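Local coordinates for thiamin pyrophosphokinase family protein (Enterococcus faecalis, PDB 3MEL) that probably catalyses the transfer of diphosphate from ATP to thiamine, and binds thiamine diphosphate and magnesium, at residues T67-P72 and T80-Q85; Y23-G28 and L88-Q93; E165-R170 and T185-N190. One frame throughout, in Å; residues are numbered along the deposited sequence.

Interaction 1 (T67-P72 and T80-Q85); sequences TLIQAP and TQLALQ. With TPP (thiamine diphosphate), chain E.
L82 meets A71 and I69 where helix 79-90 lies against strand 68-70, an edge strand of the large mixed sheet, in what is probably the Rossmann-like catalytic domain of a thiamin pyrophosphokinase. At the start of the segment, T80 faces the ligand instead of the strand. Its backbone N donates to O1B of thiamine diphosphate at 3.1 Å, with an N-H...O angle of 145°, and its OG1 donates to the same O1B at 2.8 Å. With chi1 at -67°, OG1 lies beside the backbone N and anti to the carbonyl carbon, which brings both donors of one residue to a single phosphate oxygen. D79 N is a further donor to the ligand. Q81 turns to other partners: OE1 accepts from T78 N and NE2 pairs with E118. L82 carries the contact itself. Its CG stands anti to the backbone N (chi1 -176°), extending the side chain from the helix toward the strand, and one branch does the touching. CD2 comes to 3.6 Å from A71 CB and to 4.3 Å from I69 CG2, methyl against methyl, while the L82 side chain also rests on V47 of the neighbouring strand 45-48. A83 likewise packs on V47, and L84 is directed to L115 and F121. Backbone bonds from I69 and A71 to G48 hold the strand side in place. The 89 Å² buried between the segments comes from I69, A71 and L82, and the atoms that touch are apolar, so this junction adds no polar grip of its own. The chemistry is thus divided along the helix: carbon-to-carbon packing of L82 joins it to the edge strand, and its amino-terminal NH groups, probably aided by the helix dipole, receive the negatively charged diphosphate.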
loop_
_atom_site.group_PDB
_atom_site.type_symbol
_atom_site.label_atom_id
_atom_site.label_comp_id
_atom_site.label_asym_id
_atom_site.label_seq_id
_atom_site.Cartn_x
_atom_site.Cartn_y
_atom_site.Cartn_z
ATOM N N THR A 67 5.572 -18.549 24.772
ATOM C CA THR A 67 6.047 -17.253 25.258
ATOM C C THR A 67 4.984 -16.207 25.007
ATOM O O THR A 67 4.514 -16.038 23.872
ATOM C CB THR A 67 7.325 -16.774 24.577
ATOM O OG1 THR A 67 8.312 -17.796 24.653
ATOM C CG2 THR A 67 7.871 -15.557 25.274
ATOM N N LEU A 68 4.603 -15.509 26.072
ATOM C CA LEU A 68 3.640 -14.423 25.968
ATOM C C LEU A 68 4.347 -13.082 26.116
ATOM O O LEU A 68 4.999 -12.818 27.133
ATOM C CB LEU A 68 2.572 -14.561 27.053
ATOM C CG LEU A 68 1.454 -13.528 27.071
ATOM C CD1 LEU A 68 0.714 -13.551 25.747
ATOM C CD2 LEU A 68 0.517 -13.793 28.230
ATOM N N ILE A 69 4.237 -12.237 25.096
ATOM C CA ILE A 69 4.595 -10.831 25.262
ATOM C C ILE A 69 3.362 -9.936 25.173
ATOM O O ILE A 69 2.889 -9.608 24.096
ATOM C CB ILE A 69 5.660 -10.399 24.268
ATOM C CG1 ILE A 69 6.933 -11.195 24.525
ATOM C CG2 ILE A 69 5.921 -8.927 24.417
ATOM C CD1 ILE A 69 8.085 -10.766 23.708
ATOM N N GLN A 70 2.815 -9.592 26.325
ATOM C CA GLN A 70 1.683 -8.674 26.404
ATOM C C GLN A 70 2.190 -7.250 26.649
ATOM O O GLN A 70 2.896 -6.991 27.619
ATOM C CB GLN A 70 0.739 -9.128 27.516
ATOM C CG GLN A 70 -0.324 -8.134 27.937
ATOM C CD GLN A 70 -0.627 -8.261 29.424
ATOM O OE1 GLN A 70 -0.161 -7.451 30.236
ATOM N NE2 GLN A 70 -1.368 -9.306 29.797
ATOM N N ALA A 71 1.860 -6.337 25.749
ATOM C CA ALA A 71 2.374 -4.971 25.810
ATOM C C ALA A 71 1.227 -3.966 25.952
ATOM O O ALA A 71 0.084 -4.306 25.673
ATOM C CB ALA A 71 3.200 -4.670 24.564
ATOM N N PRO A 72 1.536 -2.732 26.388
ATOM C CA PRO A 72 0.555 -1.660 26.653
ATOM C C PRO A 72 -0.190 -1.241 25.395
ATOM O O PRO A 72 0.457 -1.092 24.367
ATOM C CB PRO A 72 1.428 -0.494 27.126
ATOM C CG PRO A 72 2.712 -1.112 27.570
ATOM C CD PRO A 72 2.911 -2.316 26.706
ATOM N N THR A 80 2.822 -5.361 15.408
ATOM C CA THR A 80 3.693 -5.974 14.413
ATOM C C THR A 80 5.136 -5.468 14.486
ATOM O O THR A 80 6.059 -6.233 14.314
ATOM C CB THR A 80 3.121 -5.802 12.987
ATOM O OG1 THR A 80 1.908 -6.550 12.857
ATOM C CG2 THR A 80 4.098 -6.296 11.944
ATOM N N GLN A 81 5.353 -4.190 14.752
ATOM C CA GLN A 81 6.733 -3.741 14.947
ATOM C C GLN A 81 7.362 -4.460 16.131
ATOM O O GLN A 81 8.503 -4.921 16.066
ATOM C CB GLN A 81 6.821 -2.231 15.148
ATOM C CG GLN A 81 6.755 -1.436 13.861
ATOM C CD GLN A 81 6.543 0.048 14.107
ATOM O OE1 GLN A 81 5.673 0.447 14.889
ATOM N NE2 GLN A 81 7.339 0.876 13.441
ATOM N N LEU A 82 6.595 -4.566 17.207
ATOM C CA LEU A 82 7.066 -5.200 18.428
ATOM C C LEU A 82 7.410 -6.678 18.223
ATOM O O LEU A 82 8.526 -7.121 18.548
ATOM C CB LEU A 82 6.020 -5.056 19.530
ATOM C CG LEU A 82 6.509 -5.628 20.859
ATOM C CD1 LEU A 82 7.860 -5.019 21.231
ATOM C CD2 LEU A 82 5.482 -5.420 21.939
ATOM N N ALA A 83 6.445 -7.425 17.683
ATOM C CA ALA A 83 6.612 -8.846 17.404
ATOM C C ALA A 83 7.814 -9.109 16.518
ATOM O O ALA A 83 8.561 -10.031 16.771
ATOM C CB ALA A 83 5.366 -9.422 16.794
ATOM N N LEU A 84 8.024 -8.295 15.489
ATOM C CA LEU A 84 9.188 -8.500 14.626
ATOM C C LEU A 84 10.507 -8.381 15.379
ATOM O O LEU A 84 11.375 -9.232 15.232
ATOM C CB LEU A 84 9.176 -7.564 13.417
ATOM C CG LEU A 84 10.369 -7.617 12.435
ATOM C CD1 LEU A 84 10.610 -9.016 11.786
ATOM C CD2 LEU A 84 10.192 -6.531 11.379
ATOM N N GLN A 85 10.662 -7.340 16.187
ATOM C CA GLN A 85 11.882 -7.161 16.962
ATOM C C GLN A 85 12.113 -8.306 17.966
ATOM O O GLN A 85 13.231 -8.805 18.103
ATOM C CB GLN A 85 11.872 -5.802 17.677
ATOM C CG GLN A 85 13.256 -5.346 18.178
ATOM C CD GLN A 85 13.300 -3.870 18.505
ATOM O OE1 GLN A 85 12.299 -3.163 18.350
ATOM N NE2 GLN A 85 14.462 -3.390 18.957
HETATM N "N1'" TPP E . 1.362 9.424 15.859
HETATM C "C2'" TPP E . 2.276 9.928 16.908
HETATM C CM2 TPP E . 3.356 10.868 16.338
HETATM N "N3'" TPP E . 2.745 8.870 17.810
HETATM C "C4'" TPP E . 1.723 7.939 18.346
HETATM N "N4'" TPP E . 2.366 6.914 19.178
HETATM C "C5'" TPP E . 0.928 7.319 17.136
HETATM C "C6'" TPP E . 0.340 8.499 16.346
HETATM C "C7'" TPP E . -0.166 6.330 17.629
HETATM N N3 TPP E . 0.425 5.048 18.130
HETATM C C2 TPP E . 1.665 4.600 17.480
HETATM S S1 TPP E . 1.324 2.979 16.734
HETATM C C5 TPP E . -0.316 2.737 17.504
HETATM C C4 TPP E . -0.522 3.914 18.477
HETATM C CM4 TPP E . -1.984 4.347 18.532
HETATM C C6 TPP E . -0.639 1.342 18.042
HETATM C C7 TPP E . -1.449 0.502 17.039
HETATM O O7 TPP E . -1.001 -0.840 17.126
HETATM P PA TPP E . -1.761 -2.126 16.574
HETATM O O1A TPP E . -2.639 -1.398 15.482
HETATM O O2A TPP E . -2.315 -3.120 17.505
HETATM O O3A TPP E . -0.916 -3.182 15.735
HETATM P PB TPP E . -1.178 -4.089 14.468
HETATM O O1B TPP E . 0.232 -4.542 13.948
HETATM O O2B TPP E . -1.608 -5.482 15.085
HETATM O O3B TPP E . -2.251 -3.687 13.538
#

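Interaction 2 (Y23-G28 and L88-Q93); sequences YDYFVG and LQRFPQ
Y25 and F91 bring their rings together on one face of the α/β sheet of the probable Rossmann-like catalytic domain, joining the run into strand 26-29 to the carboxyl-terminal end of helix 79-90. F91 is the first residue to leave helical backbone angles, and its side chain turns back against the sheet. From the Y25 backbone, chi1 of -164° sets CG anti to N and carries the ring toward the helix end. CB comes first: it lies over the face of the F91 ring in a CH-pi contact, 4.1 Å from the centroid and 29° off the normal, with F91 CZ its closest atom at 3.7 Å. Next, CG meets F91 CE2 at 3.4 Å. At the ortho positions, CD1 lies nearest F91 CZ and CD2 nearest F91 CE2. CE2 of F91 stands over the middle of the tyrosine ring, yet the two planes are inclined by 36°, an oblique pairing. Farther out, CE1, CE2 and CZ of Y25 have the same F91 CE2 as their neighbour.

Other side chains close in around the pair: Y25 also packs on V4 and L45 of adjoining strands, and F91 on M96 of strand 95-99. At the tip, the hydroxyl passes beyond the phenyl ring to the aliphatic part of R90, whose NH1 forms a salt bridge with E86 OE1. There Y25 OH lies 3.4 Å from R90 CD.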
loop_
_atom_site.group_PDB
_atom_site.type_symbol
_atom_site.label_atom_id
_atom_site.label_comp_id
_atom_site.label_asym_id
_atom_site.label_seq_id
_atom_site.Cartn_x
_atom_site.Cartn_y
_atom_site.Cartn_z
ATOM N N TYR A 23 8.742 -23.564 8.395
ATOM C CA TYR A 23 8.962 -22.655 9.522
ATOM C C TYR A 23 9.431 -23.378 10.791
ATOM O O TYR A 23 8.984 -24.480 11.093
ATOM C CB TYR A 23 7.713 -21.823 9.784
ATOM C CG TYR A 23 7.239 -21.132 8.549
ATOM C CD1 TYR A 23 8.010 -20.146 7.948
ATOM C CD2 TYR A 23 6.032 -21.480 7.958
ATOM C CE1 TYR A 23 7.584 -19.517 6.786
ATOM C CE2 TYR A 23 5.599 -20.864 6.801
ATOM C CZ TYR A 23 6.377 -19.882 6.219
ATOM O OH TYR A 23 5.937 -19.281 5.067
ATOM N N ASP A 24 10.362 -22.749 11.501
ATOM C CA ASP A 24 10.956 -23.297 12.713
ATOM C C ASP A 24 10.424 -22.609 13.969
ATOM O O ASP A 24 10.878 -22.904 15.072
ATOM C CB ASP A 24 12.468 -23.092 12.689
ATOM C CG ASP A 24 13.118 -23.704 11.484
ATOM O OD1 ASP A 24 12.926 -24.914 11.245
ATOM O OD2 ASP A 24 13.830 -22.971 10.772
ATOM N N TYR A 25 9.477 -21.691 13.802
ATOM C CA TYR A 25 9.009 -20.862 14.899
ATOM C C TYR A 25 7.769 -20.121 14.421
ATOM O O TYR A 25 7.794 -19.492 13.368
ATOM C CB TYR A 25 10.106 -19.866 15.287
ATOM C CG TYR A 25 9.936 -19.202 16.638
ATOM C CD1 TYR A 25 9.998 -19.950 17.812
ATOM C CD2 TYR A 25 9.738 -17.818 16.750
ATOM C CE1 TYR A 25 9.848 -19.347 19.054
ATOM C CE2 TYR A 25 9.600 -17.209 17.990
ATOM C CZ TYR A 25 9.656 -17.981 19.132
ATOM O OH TYR A 25 9.516 -17.402 20.370
ATOM N N PHE A 26 6.685 -20.195 15.187
ATOM C CA PHE A 26 5.442 -19.548 14.793
ATOM C C PHE A 26 5.062 -18.441 15.765
ATOM O O PHE A 26 5.008 -18.657 16.977
ATOM C CB PHE A 26 4.309 -20.568 14.682
ATOM C CG PHE A 26 4.493 -21.565 13.574
ATOM C CD1 PHE A 26 3.585 -21.649 12.538
ATOM C CD2 PHE A 26 5.576 -22.436 13.572
ATOM C CE1 PHE A 26 3.738 -22.583 11.521
ATOM C CE2 PHE A 26 5.737 -23.367 12.560
ATOM C CZ PHE A 26 4.816 -23.431 11.528
ATOM N N VAL A 27 4.785 -17.259 15.215
ATOM C CA VAL A 27 4.548 -16.050 15.995
ATOM C C VAL A 27 3.161 -15.488 15.720
ATOM O O VAL A 27 2.826 -15.186 14.591
ATOM C CB VAL A 27 5.596 -14.976 15.674
ATOM C CG1 VAL A 27 5.431 -13.768 16.595
ATOM C CG2 VAL A 27 6.979 -15.540 15.824
ATOM N N GLY A 28 2.353 -15.361 16.767
ATOM C CA GLY A 28 1.036 -14.780 16.645
ATOM C C GLY A 28 1.115 -13.315 17.020
ATOM O O GLY A 28 1.868 -12.928 17.911
ATOM N N LEU A 88 13.135 -11.426 15.935
ATOM C CA LEU A 88 14.516 -11.327 15.500
ATOM C C LEU A 88 15.461 -11.400 16.690
ATOM O O LEU A 88 16.627 -11.768 16.538
ATOM C CB LEU A 88 14.772 -10.053 14.712
ATOM C CG LEU A 88 14.528 -10.042 13.210
ATOM C CD1 LEU A 88 14.518 -8.607 12.763
ATOM C CD2 LEU A 88 15.577 -10.809 12.452
ATOM N N GLN A 89 14.980 -11.046 17.878
ATOM C CA GLN A 89 15.847 -11.135 19.047
ATOM C C GLN A 89 16.197 -12.592 19.295
ATOM O O GLN A 89 17.296 -12.896 19.747
ATOM C CB GLN A 89 15.203 -10.561 20.301
ATOM C CG GLN A 89 16.111 -10.711 21.506
ATOM C CD GLN A 89 15.430 -10.429 22.838
ATOM O OE1 GLN A 89 15.177 -9.272 23.180
ATOM N NE2 GLN A 89 15.148 -11.489 23.606
ATOM N N ARG A 90 15.247 -13.473 18.981
ATOM C CA ARG A 90 15.330 -14.888 19.289
ATOM C C ARG A 90 15.894 -15.667 18.124
ATOM O O ARG A 90 16.381 -16.781 18.320
ATOM C CB ARG A 90 13.938 -15.438 19.614
ATOM C CG ARG A 90 13.546 -15.375 21.074
ATOM C CD ARG A 90 12.032 -15.342 21.253
ATOM N NE ARG A 90 11.662 -14.889 22.591
ATOM C CZ ARG A 90 11.604 -13.607 22.968
ATOM N NH1 ARG A 90 11.872 -12.627 22.110
ATOM N NH2 ARG A 90 11.272 -13.302 24.212
ATOM N N PHE A 91 15.806 -15.098 16.916
ATOM C CA PHE A 91 16.264 -15.758 15.683
ATOM C C PHE A 91 16.934 -14.763 14.758
ATOM O O PHE A 91 16.449 -14.502 13.672
ATOM C CB PHE A 91 15.088 -16.395 14.951
ATOM C CG PHE A 91 14.447 -17.534 15.701
ATOM C CD1 PHE A 91 14.661 -18.848 15.309
ATOM C CD2 PHE A 91 13.645 -17.293 16.805
ATOM C CE1 PHE A 91 14.078 -19.896 16.006
ATOM C CE2 PHE A 91 13.062 -18.326 17.490
ATOM C CZ PHE A 91 13.276 -19.631 17.093
ATOM N N PRO A 92 18.078 -14.215 15.171
ATOM C CA PRO A 92 18.533 -13.001 14.487
ATOM C C PRO A 92 18.918 -13.199 13.012
ATOM O O PRO A 92 19.211 -12.230 12.318
ATOM C CB PRO A 92 19.757 -12.561 15.308
ATOM C CG PRO A 92 19.804 -13.467 16.505
ATOM C CD PRO A 92 19.053 -14.697 16.159
ATOM N N GLN A 93 18.935 -14.427 12.528
ATOM C CA GLN A 93 19.398 -14.640 11.159
ATOM C C GLN A 93 18.323 -15.260 10.308
ATOM O O GLN A 93 18.530 -15.538 9.137
ATOM C CB GLN A 93 20.637 -15.522 11.129
ATOM C CG GLN A 93 21.836 -14.977 11.885
ATOM C CD GLN A 93 23.038 -15.868 11.666
ATOM O OE1 GLN A 93 23.146 -16.957 12.251
ATOM N NE2 GLN A 93 23.937 -15.434 10.783
#

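Interaction 3 (E165-R170 and T185-N190); sequences ENLTLR and TSYASN
L167 and Y187, together with L169 and N190, meet between two β-sheets of the domain assigned by family to vitamin B1 binding, a sandwich consistent with the jelly-roll fold of this family. Strand 167-170 lies at the edge of the three-stranded antiparallel sheet, and strand 185-190 at the edge of the large mixed one. The first shell is sparse: it buries 113 Å² through two side-chain pairs. CD2 of L167 approaches CE2 of Y187 at 4.3 Å, obliquely to the phenol ring. Two residues on from L167, and three on from Y187 beyond the turn of the chain at S189, L169 CD2 lies 4.0 Å from N190 ND2, and these side chains run past each other in opposite directions. N190 has CG anti to its backbone N, chi1 -156°, which extends the amide toward strand 167-170. The amide's polar atoms are bound beyond the leucine: ND2 hydrogen-bonds to Y174 O, and OD1 has a weak bond with K173 N, so the loop before strand 176-177 fixes the group that L169 packs against.

In the second shell, L176 touches L167, L169 and Y187 alike and ties the two pairs together. C160 is touched by both L167 and Y187, while L169 reaches Y158. The backbone adds its own shaping: a G1 beta bulge sets N166 and L167 together opposite Q179, and the chain makes an inverse gamma turn about Y187. Farther out, the second strand borders the second subunit, where S186 OG is hydrogen-bonded to D107 O and S189 N to D107 OD2 of that neighbouring chain. Back beside the tyrosine, T185 CG2 sits 3.6 Å above one face of the Y187 ring, offset toward its rim.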
loop_
_atom_site.group_PDB
_atom_site.type_symbol
_atom_site.label_atom_id
_atom_site.label_comp_id
_atom_site.label_asym_id
_atom_site.label_seq_id
_atom_site.Cartn_x
_atom_site.Cartn_y
_atom_site.Cartn_z
ATOM N N GLU A 165 19.296 5.114 -7.865
ATOM C CA GLU A 165 20.293 5.502 -8.855
ATOM C C GLU A 165 20.857 4.317 -9.643
ATOM O O GLU A 165 21.119 3.250 -9.079
ATOM C CB GLU A 165 21.436 6.256 -8.194
ATOM C CG GLU A 165 21.180 7.741 -8.030
ATOM C CD GLU A 165 22.344 8.439 -7.351
ATOM O OE1 GLU A 165 23.312 7.733 -6.974
ATOM O OE2 GLU A 165 22.289 9.685 -7.194
ATOM N N ASN A 166 21.053 4.530 -10.948
ATOM C CA ASN A 166 21.660 3.542 -11.838
ATOM C C ASN A 166 20.937 2.215 -11.727
ATOM O O ASN A 166 21.517 1.214 -11.321
ATOM C CB ASN A 166 23.160 3.386 -11.531
ATOM C CG ASN A 166 23.903 2.572 -12.580
ATOM O OD1 ASN A 166 23.589 2.617 -13.775
ATOM N ND2 ASN A 166 24.901 1.816 -12.131
ATOM N N LEU A 167 19.658 2.207 -12.078
ATOM C CA LEU A 167 18.862 0.991 -11.970
ATOM C C LEU A 167 18.848 0.221 -13.285
ATOM O O LEU A 167 18.157 0.617 -14.233
ATOM C CB LEU A 167 17.427 1.305 -11.524
ATOM C CG LEU A 167 16.468 0.112 -11.532
ATOM C CD1 LEU A 167 17.047 -1.041 -10.760
ATOM C CD2 LEU A 167 15.119 0.486 -10.997
ATOM N N THR A 168 19.614 -0.871 -13.337
ATOM C CA THR A 168 19.654 -1.739 -14.508
ATOM C C THR A 168 18.881 -2.992 -14.159
ATOM O O THR A 168 18.927 -3.463 -13.032
ATOM C CB THR A 168 21.096 -2.130 -14.898
ATOM O OG1 THR A 168 21.891 -0.958 -15.114
ATOM C CG2 THR A 168 21.095 -2.955 -16.168
ATOM N N LEU A 169 18.185 -3.557 -15.126
ATOM C CA LEU A 169 17.222 -4.593 -14.822
ATOM C C LEU A 169 17.014 -5.471 -16.063
ATOM O O LEU A 169 16.509 -5.009 -17.075
ATOM C CB LEU A 169 15.950 -3.895 -14.316
ATOM C CG LEU A 169 14.479 -4.300 -14.389
ATOM C CD1 LEU A 169 13.646 -3.166 -13.831
ATOM C CD2 LEU A 169 14.047 -4.591 -15.804
ATOM N N ARG A 170 17.448 -6.729 -15.989
ATOM C CA ARG A 170 17.403 -7.638 -17.138
ATOM C C ARG A 170 16.527 -8.875 -16.942
ATOM O O ARG A 170 15.877 -9.049 -15.908
ATOM C CB ARG A 170 18.814 -8.099 -17.526
ATOM C CG ARG A 170 19.721 -7.015 -18.092
ATOM C CD ARG A 170 19.326 -6.600 -19.514
ATOM N NE ARG A 170 20.124 -5.461 -19.968
ATOM C CZ ARG A 170 19.695 -4.201 -19.974
ATOM N NH1 ARG A 170 18.461 -3.913 -19.572
ATOM N NH2 ARG A 170 20.495 -3.226 -20.396
ATOM N N THR A 185 8.985 5.494 -7.307
ATOM C CA THR A 185 8.382 5.077 -8.576
ATOM C C THR A 185 8.118 3.582 -8.566
ATOM O O THR A 185 8.994 2.795 -8.204
ATOM C CB THR A 185 9.304 5.384 -9.772
ATOM O OG1 THR A 185 9.581 6.789 -9.818
ATOM C CG2 THR A 185 8.644 4.944 -11.061
ATOM N N SER A 186 6.916 3.193 -8.970
ATOM C CA SER A 186 6.531 1.789 -8.938
ATOM C C SER A 186 6.480 1.225 -10.340
ATOM O O SER A 186 5.471 1.367 -11.031
ATOM C CB SER A 186 5.165 1.621 -8.268
ATOM O OG SER A 186 4.801 0.255 -8.181
ATOM N N TYR A 187 7.575 0.595 -10.763
ATOM C CA TYR A 187 7.588 -0.122 -12.030
ATOM C C TYR A 187 6.909 -1.485 -11.865
ATOM O O TYR A 187 7.542 -2.497 -11.545
ATOM C CB TYR A 187 9.003 -0.299 -12.548
ATOM C CG TYR A 187 9.800 0.970 -12.681
ATOM C CD1 TYR A 187 9.750 1.727 -13.854
ATOM C CD2 TYR A 187 10.637 1.387 -11.656
ATOM C CE1 TYR A 187 10.497 2.878 -13.989
ATOM C CE2 TYR A 187 11.389 2.520 -11.778
ATOM C CZ TYR A 187 11.318 3.274 -12.941
ATOM O OH TYR A 187 12.078 4.424 -13.053
ATOM N N ALA A 188 5.607 -1.479 -12.104
ATOM C CA ALA A 188 4.745 -2.593 -11.807
ATOM C C ALA A 188 4.332 -3.281 -13.086
ATOM O O ALA A 188 4.573 -2.770 -14.171
ATOM C CB ALA A 188 3.533 -2.095 -11.070
ATOM N N SER A 189 3.724 -4.455 -12.949
ATOM C CA SER A 189 3.208 -5.229 -14.088
ATOM C C SER A 189 4.281 -5.693 -15.074
ATOM O O SER A 189 3.992 -6.038 -16.206
ATOM C CB SER A 189 2.087 -4.474 -14.803
ATOM O OG SER A 189 1.136 -3.991 -13.856
ATOM N N ASN A 190 5.522 -5.721 -14.623
ATOM C CA ASN A 190 6.562 -6.407 -15.366
ATOM C C ASN A 190 6.325 -7.926 -15.306
ATOM O O ASN A 190 5.546 -8.398 -14.486
ATOM C CB ASN A 190 7.931 -6.039 -14.799
ATOM C CG ASN A 190 9.028 -6.221 -15.800
ATOM O OD1 ASN A 190 8.848 -6.918 -16.792
ATOM N ND2 ASN A 190 10.172 -5.593 -15.560
#

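Interactions 1 and 2 share helix 79-90 and lie with their centres 12 Å apart; interaction 1 is nested within the chain loop that interaction 2 closes. They touch directly through R90, whose NH2 is 4.1 Å from I69 CD1. The helix thus begins at the diphosphate of the ligand, bound at T80, and ends at the aromatic pair away from the ligand. Interaction 3 stands in the β-sandwich part of the chain, on the opposite side of the chain's centre, about 35 Å from interaction 1 and 32 Å from interaction 2, centre to centre. The large mixed sheet reaches all three, and interaction 3 borders D107 of the second subunit.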